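DUF4785 domain-containing protein (Legionella pneumophila subsp. pneumophila, PDB 4KH9) is of unknown function but binds calcium ions and is built from three domains, the second and third of which belong to the E-set clan. Local coordinates at residues His172-Asp177 against Ser264-Ser269; Lys205-Ser210 against Ser229-Arg234. All coordinates share one frame; numbering follows the deposited sequence.

How the contacts relate
Contact 2 lies in the central domain, while contact 1 sits where the chain passes from the central to the C-terminal domain; both reach the same mixed sheet, with their centres about 13 Å apart. Contact 1 pairs the edge strand 172-174 with the end of strand 251-264; contact 2 joins two loops, and both of its segments fall within the 86 residues that separate the two halves of contact 1. The contacts also touch directly: Ile265 CD1 lies 3.2 Å from Leu231 O, and Tyr175 CD1 packs 3.6 Å from Ser229 O. Both lie away from the calcium sites.

Contact 1 (His172-Asp177 against Ser264-Ser269); sequences HYQYGD and SIPSAS
Tyr173 and Tyr175 grip Ser264 from both of its backbone polar groups, in the alternating pattern of parallel strands. Ser264 N donates to Tyr173 O at 3.0 Å, and Tyr175 N donates to Ser264 O at 3.1 Å. Gln174 lies between these two bonds, and its CA adds a CH...O contact to the same carbonyl oxygen.

The side chains of Gln174 and Ser264 share a face of the sheet. Gln174 CG stands anti to its own carbonyl carbon (chi1 -70°), and the chain runs on extended, which brings the amide to the serine hydroxyl. There Gln174 NE2 gives a hydrogen to Ser264 OG at 2.7 Å, with the hydroxyl tilted 20° from the amide plane. NE2 also bonds to Val360 O, so two acceptors hold the amide nitrogen; OG has a further weak bond with Thr359 O. A small hydroxyl suits this buried place because it can both accept and donate.

Pro266 packs against the amide of Gln174, its CA 3.6 Å from Gln174 NE2, the ring and the glutamine chain running past one another in opposing senses. Pro266 CD meets Tyr175 CB at 3.6 Å, an apolar contact well served by the rigid ring.

Beyond the bridge 172-177 turns back. Asp177 N bonds to Gln174 O, while Asp177 OD2 receives Gln174 N at 2.9 Å, met from above the carboxylate plane. Gly176, with a phi of 90°, fits the third position of this turn. Asp169 takes up the phenol of Tyr173, and Asp353 binds Ser267 OG.

The arrangement is a short parallel bridge on a mixed beta sheet, closed by a type II turn on one strand and an inverse gamma turn centred on Pro266 at the passage between E-set domains.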
ATOM      1  N   HIS A 172       7.661   3.852   4.557  1.00 35.77           N
ATOM      2  CA  HIS A 172       7.066   4.972   5.260  1.00 35.54           C
ATOM      3  C   HIS A 172       7.695   6.274   4.808  1.00 35.44           C
ATOM      4  O   HIS A 172       8.915   6.376   4.686  1.00 35.00           O
ATOM      5  CB  HIS A 172       7.220   4.820   6.794  1.00 37.84           C
ATOM      6  CG  HIS A 172       7.086   3.426   7.317  1.00 43.27           C
ATOM      7  ND1 HIS A 172       5.845   2.875   7.602  1.00 46.07           N
ATOM      8  CD2 HIS A 172       8.049   2.522   7.626  1.00 46.97           C
ATOM      9  CE1 HIS A 172       6.081   1.638   8.017  1.00 46.06           C
ATOM     10  NE2 HIS A 172       7.398   1.385   8.072  1.00 47.07           N
ATOM     11  N   TYR A 173       6.859   7.269   4.601  1.00 29.93           N
ATOM     12  CA  TYR A 173       7.268   8.605   4.191  1.00 30.65           C
ATOM     13  C   TYR A 173       6.574   9.657   5.031  1.00 33.67           C
ATOM     14  O   TYR A 173       5.580   9.372   5.689  1.00 33.57           O
ATOM     15  CB  TYR A 173       6.904   8.836   2.697  1.00 31.90           C
ATOM     16  CG  TYR A 173       7.564   7.915   1.699  1.00 31.10           C
ATOM     17  CD1 TYR A 173       8.785   8.241   1.127  1.00 32.50           C
ATOM     18  CD2 TYR A 173       6.961   6.715   1.320  1.00 30.76           C
ATOM     19  CE1 TYR A 173       9.384   7.411   0.178  1.00 32.10           C
ATOM     20  CE2 TYR A 173       7.571   5.860   0.405  1.00 30.97           C
ATOM     21  CZ  TYR A 173       8.778   6.217  -0.165  1.00 33.31           C
ATOM     22  OH  TYR A 173       9.347   5.389  -1.078  1.00 31.98           O
ATOM     23  N   GLN A 174       7.062  10.887   4.963  1.00 29.90           N
ATOM     24  CA  GLN A 174       6.457  12.017   5.642  1.00 30.71           C
ATOM     25  C   GLN A 174       6.372  13.202   4.686  1.00 35.06           C
ATOM     26  O   GLN A 174       6.952  13.169   3.594  1.00 35.36           O
ATOM     27  CB  GLN A 174       7.230  12.397   6.923  1.00 32.11           C
ATOM     28  CG  GLN A 174       7.082  11.368   8.032  1.00 42.01           C
ATOM     29  CD  GLN A 174       7.259  11.967   9.422  1.00 64.63           C
ATOM     30  OE1 GLN A 174       8.363  12.360   9.811  1.00 61.97           O
ATOM     31  NE2 GLN A 174       6.170  12.089  10.182  1.00 41.28           N
ATOM     32  N   TYR A 175       5.634  14.227   5.097  1.00 33.47           N
ATOM     33  CA  TYR A 175       5.412  15.448   4.344  1.00 35.42           C
ATOM     34  C   TYR A 175       6.741  16.015   3.800  1.00 38.44           C
ATOM     35  O   TYR A 175       7.673  16.221   4.557  1.00 36.58           O
ATOM     36  CB  TYR A 175       4.683  16.493   5.217  1.00 37.06           C
ATOM     37  CG  TYR A 175       4.421  17.786   4.480  1.00 39.99           C
ATOM     38  CD1 TYR A 175       3.298  17.933   3.670  1.00 42.09           C
ATOM     39  CD2 TYR A 175       5.314  18.850   4.559  1.00 41.50           C
ATOM     40  CE1 TYR A 175       3.079  19.103   2.944  1.00 43.54           C
ATOM     41  CE2 TYR A 175       5.103  20.024   3.840  1.00 43.31           C
ATOM     42  CZ  TYR A 175       3.986  20.145   3.031  1.00 50.11           C
ATOM     43  OH  TYR A 175       3.767  21.304   2.320  1.00 51.03           O
ATOM     44  N   GLY A 176       6.791  16.229   2.490  1.00 34.66           N
ATOM     45  CA  GLY A 176       7.955  16.779   1.830  1.00 34.25           C
ATOM     46  C   GLY A 176       8.956  15.764   1.359  1.00 37.20           C
ATOM     47  O   GLY A 176       9.917  16.142   0.701  1.00 37.44           O
ATOM     48  N   ASP A 177       8.770  14.471   1.687  1.00 32.99           N
ATOM     49  CA  ASP A 177       9.714  13.481   1.182  1.00 32.78           C
ATOM     50  C   ASP A 177       9.537  13.252  -0.313  1.00 35.46           C
ATOM     51  O   ASP A 177       8.419  13.351  -0.831  1.00 34.60           O
ATOM     52  CB  ASP A 177       9.540  12.137   1.899  1.00 35.29           C
ATOM     53  CG  ASP A 177      10.041  12.091   3.336  1.00 41.01           C
ATOM     54  OD1 ASP A 177      10.698  13.062   3.768  1.00 39.78           O
ATOM     55  OD2 ASP A 177       9.774  11.081   4.021  1.00 40.49           O
ATOM     56  N   SER A 264       2.854  10.067   6.779  1.00 34.28           N
ATOM     57  CA  SER A 264       2.383  10.866   7.919  1.00 34.72           C
ATOM     58  C   SER A 264       2.819  12.340   7.817  1.00 38.18           C
ATOM     59  O   SER A 264       3.739  12.688   7.085  1.00 36.98           O
ATOM     60  CB  SER A 264       2.868  10.276   9.241  1.00 37.47           C
ATOM     61  OG  SER A 264       4.274  10.377   9.391  1.00 37.36           O
ATOM     62  N   ILE A 265       2.154  13.184   8.577  1.00 35.28           N
ATOM     63  CA  ILE A 265       2.478  14.595   8.726  1.00 35.22           C
ATOM     64  C   ILE A 265       3.348  14.714  10.002  1.00 39.65           C
ATOM     65  O   ILE A 265       2.969  14.143  11.026  1.00 38.79           O
ATOM     66  CB  ILE A 265       1.191  15.440   8.773  1.00 38.47           C
ATOM     67  CG1 ILE A 265       0.466  15.400   7.401  1.00 40.56           C
ATOM     68  CG2 ILE A 265       1.463  16.886   9.194  1.00 38.71           C
ATOM     69  CD1 ILE A 265      -0.986  15.251   7.545  1.00 51.79           C
ATOM     70  N   PRO A 266       4.515  15.381   9.962  1.00 37.36           N
ATOM     71  CA  PRO A 266       5.358  15.464  11.178  1.00 36.43           C
ATOM     72  C   PRO A 266       4.753  16.458  12.179  1.00 38.72           C
ATOM     73  O   PRO A 266       5.274  17.554  12.380  1.00 37.04           O
ATOM     74  CB  PRO A 266       6.708  15.926  10.619  1.00 38.55           C
ATOM     75  CG  PRO A 266       6.375  16.712   9.385  1.00 43.69           C
ATOM     76  CD  PRO A 266       5.146  16.069   8.805  1.00 39.99           C
ATOM     77  N   SER A 267       3.612  16.070  12.785  1.00 34.13           N
ATOM     78  CA  SER A 267       2.786  16.880  13.709  1.00 32.17           C
ATOM     79  C   SER A 267       3.497  17.200  15.022  1.00 36.04           C
ATOM     80  O   SER A 267       3.055  18.090  15.749  1.00 36.67           O
ATOM     81  CB  SER A 267       1.490  16.149  14.011  1.00 30.46           C
ATOM     82  OG  SER A 267       1.724  14.779  14.308  1.00 34.00           O
ATOM     83  N   ALA A 268       4.570  16.457  15.343  1.00 32.18           N
ATOM     84  CA  ALA A 268       5.364  16.659  16.557  1.00 31.04           C
ATOM     85  C   ALA A 268       6.731  16.017  16.398  1.00 35.30           C
ATOM     86  O   ALA A 268       6.881  15.048  15.639  1.00 36.49           O
ATOM     87  CB  ALA A 268       4.646  16.091  17.777  1.00 31.54           C
ATOM     88  N   SER A 269       7.737  16.583  17.078  1.00 31.16           N
ATOM     89  CA  SER A 269       9.096  16.078  17.011  1.00 32.13           C
ATOM     90  C   SER A 269       9.760  16.040  18.373  1.00 35.41           C
ATOM     91  O   SER A 269       9.484  16.885  19.213  1.00 35.63           O
ATOM     92  CB  SER A 269       9.936  16.946  16.075  1.00 37.38           C
ATOM     93  OG  SER A 269       9.457  16.863  14.744  1.00 44.55           O
TER

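Contact 2 (Lys205-Ser210 against Ser229-Arg234); sequences KGQVIS and SELNDR
Gln207 reaches across to Ser229 and Leu231, and its side chain makes the one direct hydrogen bond of the contact. From CB, which points toward the opposite loop, CG takes the position between backbone N and carbonyl carbon (chi1 65°), and Gln207 CG lies 4.2 Å from Ser229 OG. A bend at chi2 (-87°) then sets Gln207 CD 4.1 Å from Ser229 OG. At the tip the amide divides its work. Gln207 OE1 turns back to its own segment and accepts Lys205 N at 2.9 Å, in the carbonyl plane. Gln207 NE2 donates to Ser229 OG at 3.2 Å, almost straight (165°) and in the amide plane, and gives a second hydrogen to a water 3.1 Å away. A link from that water on to Asp233 OD1 is doubtful, being too short; the carboxylate is held through OD2 by Trp238 NE1.

Leu231 CD1 packs 3.7 Å from Gln207 NE2, and it also meets the aliphatic CG of Lys205. Asn232 OD1 accepts from Arg234 N, an Asx turn within 229-234.

Glutamine suits this place by offering an acceptor and two donor hydrogens: one amide ties its own loop together through Lys205 N while joining it directly to the hydroxyl of Ser229.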
ATOM      1  N   LYS A 205      -8.074   9.336   0.767  1.00 37.58           N
ATOM      2  CA  LYS A 205      -9.250  10.137   0.399  1.00 39.30           C
ATOM      3  C   LYS A 205      -9.432  10.198  -1.119  1.00 44.18           C
ATOM      4  O   LYS A 205     -10.296  10.924  -1.610  1.00 46.25           O
ATOM      5  CB  LYS A 205      -9.149  11.566   0.968  1.00 43.45           C
ATOM      6  CG  LYS A 205      -9.179  11.680   2.508  1.00 65.13           C
ATOM      7  CD  LYS A 205     -10.562  11.409   3.138  1.00 79.64           C
ATOM      8  CE  LYS A 205     -10.566  11.574   4.643  1.00 90.13           C
ATOM      9  NZ  LYS A 205     -10.397  12.994   5.065  1.00 95.91           N
ATOM     10  N   GLY A 206      -8.639   9.423  -1.852  1.00 39.42           N
ATOM     11  CA  GLY A 206      -8.656   9.425  -3.315  1.00 37.95           C
ATOM     12  C   GLY A 206      -7.816  10.533  -3.940  1.00 38.22           C
ATOM     13  O   GLY A 206      -7.862  10.704  -5.152  1.00 38.03           O
ATOM     14  N   GLN A 207      -7.006  11.276  -3.148  1.00 33.20           N
ATOM     15  CA  GLN A 207      -6.133  12.318  -3.725  1.00 32.31           C
ATOM     16  C   GLN A 207      -5.020  11.636  -4.568  1.00 35.84           C
ATOM     17  O   GLN A 207      -4.529  10.558  -4.209  1.00 37.21           O
ATOM     18  CB  GLN A 207      -5.549  13.258  -2.642  1.00 33.41           C
ATOM     19  CG  GLN A 207      -4.587  12.621  -1.622  1.00 39.55           C
ATOM     20  CD  GLN A 207      -5.239  11.994  -0.398  1.00 45.01           C
ATOM     21  OE1 GLN A 207      -6.132  11.152  -0.456  1.00 33.00           O
ATOM     22  NE2 GLN A 207      -4.724  12.318   0.754  1.00 46.32           N
ATOM     23  N   VAL A 208      -4.691  12.215  -5.711  1.00 30.82           N
ATOM     24  CA  VAL A 208      -3.747  11.610  -6.642  1.00 29.02           C
ATOM     25  C   VAL A 208      -2.489  12.464  -6.797  1.00 31.08           C
ATOM     26  O   VAL A 208      -2.563  13.678  -6.972  1.00 30.82           O
ATOM     27  CB  VAL A 208      -4.429  11.370  -8.030  1.00 32.40           C
ATOM     28  CG1 VAL A 208      -3.417  10.965  -9.108  1.00 32.22           C
ATOM     29  CG2 VAL A 208      -5.537  10.321  -7.924  1.00 32.17           C
ATOM     30  N   ILE A 209      -1.331  11.800  -6.767  1.00 26.88           N
ATOM     31  CA  ILE A 209      -0.050  12.437  -7.056  1.00 27.41           C
ATOM     32  C   ILE A 209       0.528  11.616  -8.220  1.00 31.02           C
ATOM     33  O   ILE A 209       0.789  10.440  -8.058  1.00 31.00           O
ATOM     34  CB  ILE A 209       0.897  12.570  -5.820  1.00 30.41           C
ATOM     35  CG1 ILE A 209       0.289  13.481  -4.725  1.00 31.61           C
ATOM     36  CG2 ILE A 209       2.284  13.092  -6.254  1.00 31.16           C
ATOM     37  CD1 ILE A 209       0.967  13.398  -3.351  1.00 35.57           C
ATOM     38  N   SER A 210       0.651  12.209  -9.407  1.00 31.95           N
ATOM     39  CA  SER A 210       1.209  11.527 -10.576  1.00 33.04           C
ATOM     40  C   SER A 210       2.738  11.337 -10.415  1.00 36.47           C
ATOM     41  O   SER A 210       3.378  12.121  -9.718  1.00 36.83           O
ATOM     42  CB  SER A 210       0.898  12.323 -11.842  1.00 38.30           C
ATOM     43  OG  SER A 210      -0.508  12.445 -12.006  1.00 49.14           O
ATOM     44  N   SER A 229       0.819  15.890   0.550  1.00 32.79           N
ATOM     45  CA  SER A 229      -0.569  15.902   1.006  1.00 32.70           C
ATOM     46  C   SER A 229      -0.604  16.429   2.448  1.00 36.38           C
ATOM     47  O   SER A 229       0.254  16.056   3.244  1.00 35.21           O
ATOM     48  CB  SER A 229      -1.152  14.496   0.919  1.00 35.40           C
ATOM     49  OG  SER A 229      -2.454  14.437   1.471  1.00 38.03           O
ATOM     50  N   GLU A 230      -1.547  17.311   2.770  1.00 33.69           N
ATOM     51  CA  GLU A 230      -1.644  17.889   4.117  1.00 34.64           C
ATOM     52  C   GLU A 230      -2.743  17.225   4.934  1.00 40.96           C
ATOM     53  O   GLU A 230      -2.951  17.595   6.093  1.00 41.89           O
ATOM     54  CB  GLU A 230      -1.890  19.408   4.053  1.00 35.75           C
ATOM     55  CG  GLU A 230      -0.686  20.179   3.537  1.00 49.47           C
ATOM     56  CD  GLU A 230      -0.900  21.674   3.436  1.00 73.63           C
ATOM     57  OE1 GLU A 230      -0.826  22.358   4.482  1.00 79.79           O
ATOM     58  OE2 GLU A 230      -1.120  22.168   2.308  1.00 61.60           O
ATOM     59  N   LEU A 231      -3.406  16.226   4.356  1.00 37.86           N
ATOM     60  CA  LEU A 231      -4.512  15.521   4.976  1.00 38.97           C
ATOM     61  C   LEU A 231      -4.063  14.383   5.870  1.00 45.15           C
ATOM     62  O   LEU A 231      -3.058  13.721   5.600  1.00 46.01           O
ATOM     63  CB  LEU A 231      -5.459  14.950   3.909  1.00 38.85           C
ATOM     64  CG  LEU A 231      -6.015  15.895   2.854  1.00 45.27           C
ATOM     65  CD1 LEU A 231      -6.916  15.126   1.915  1.00 46.22           C
ATOM     66  CD2 LEU A 231      -6.791  17.082   3.479  1.00 47.95           C
ATOM     67  N   ASN A 232      -4.855  14.143   6.923  1.00 41.19           N
ATOM     68  CA  ASN A 232      -4.675  13.074   7.883  1.00 41.30           C
ATOM     69  C   ASN A 232      -5.159  11.763   7.219  1.00 43.77           C
ATOM     70  O   ASN A 232      -6.276  11.709   6.721  1.00 44.17           O
ATOM     71  CB  ASN A 232      -5.435  13.420   9.186  1.00 40.99           C
ATOM     72  CG  ASN A 232      -5.492  12.327  10.225  1.00 44.61           C
ATOM     73  OD1 ASN A 232      -4.760  11.350  10.195  1.00 39.08           O
ATOM     74  ND2 ASN A 232      -6.373  12.475  11.195  1.00 45.30           N
ATOM     75  N   ASP A 233      -4.307  10.734   7.176  1.00 38.57           N
ATOM     76  CA  ASP A 233      -4.667   9.464   6.536  1.00 38.32           C
ATOM     77  C   ASP A 233      -5.507   8.539   7.446  1.00 43.32           C
ATOM     78  O   ASP A 233      -6.036   7.550   6.948  1.00 44.01           O
ATOM     79  CB  ASP A 233      -3.399   8.729   6.069  1.00 38.67           C
ATOM     80  CG  ASP A 233      -2.652   9.454   4.959  1.00 43.94           C
ATOM     81  OD1 ASP A 233      -3.292  10.229   4.207  1.00 43.38           O
ATOM     82  OD2 ASP A 233      -1.463   9.190   4.788  1.00 45.18           O
ATOM     83  N   ARG A 234      -5.626   8.864   8.753  1.00 41.07           N
ATOM     84  CA  ARG A 234      -6.388   8.149   9.790  1.00 41.81           C
ATOM     85  C   ARG A 234      -6.093   6.616   9.797  1.00 47.43           C
ATOM     86  O   ARG A 234      -7.010   5.776   9.798  1.00 47.45           O
ATOM     87  CB  ARG A 234      -7.902   8.396   9.646  1.00 42.63           C
ATOM     88  CG  ARG A 234      -8.319   9.858   9.728  1.00 52.31           C
ATOM     89  CD  ARG A 234      -9.816   9.990   9.815  1.00 68.42           C
ATOM     90  NE  ARG A 234     -10.289   9.557  11.131  1.00 73.07           N
ATOM     91  CZ  ARG A 234     -11.563   9.528  11.499  1.00 87.01           C
ATOM     92  NH1 ARG A 234     -12.514   9.908  10.655  1.00 71.82           N
ATOM     93  NH2 ARG A 234     -11.899   9.102  12.709  1.00 77.69           N
TER
HETATM   94  O   HOH W   1      -5.508  10.913   3.418  1.00 44.98           O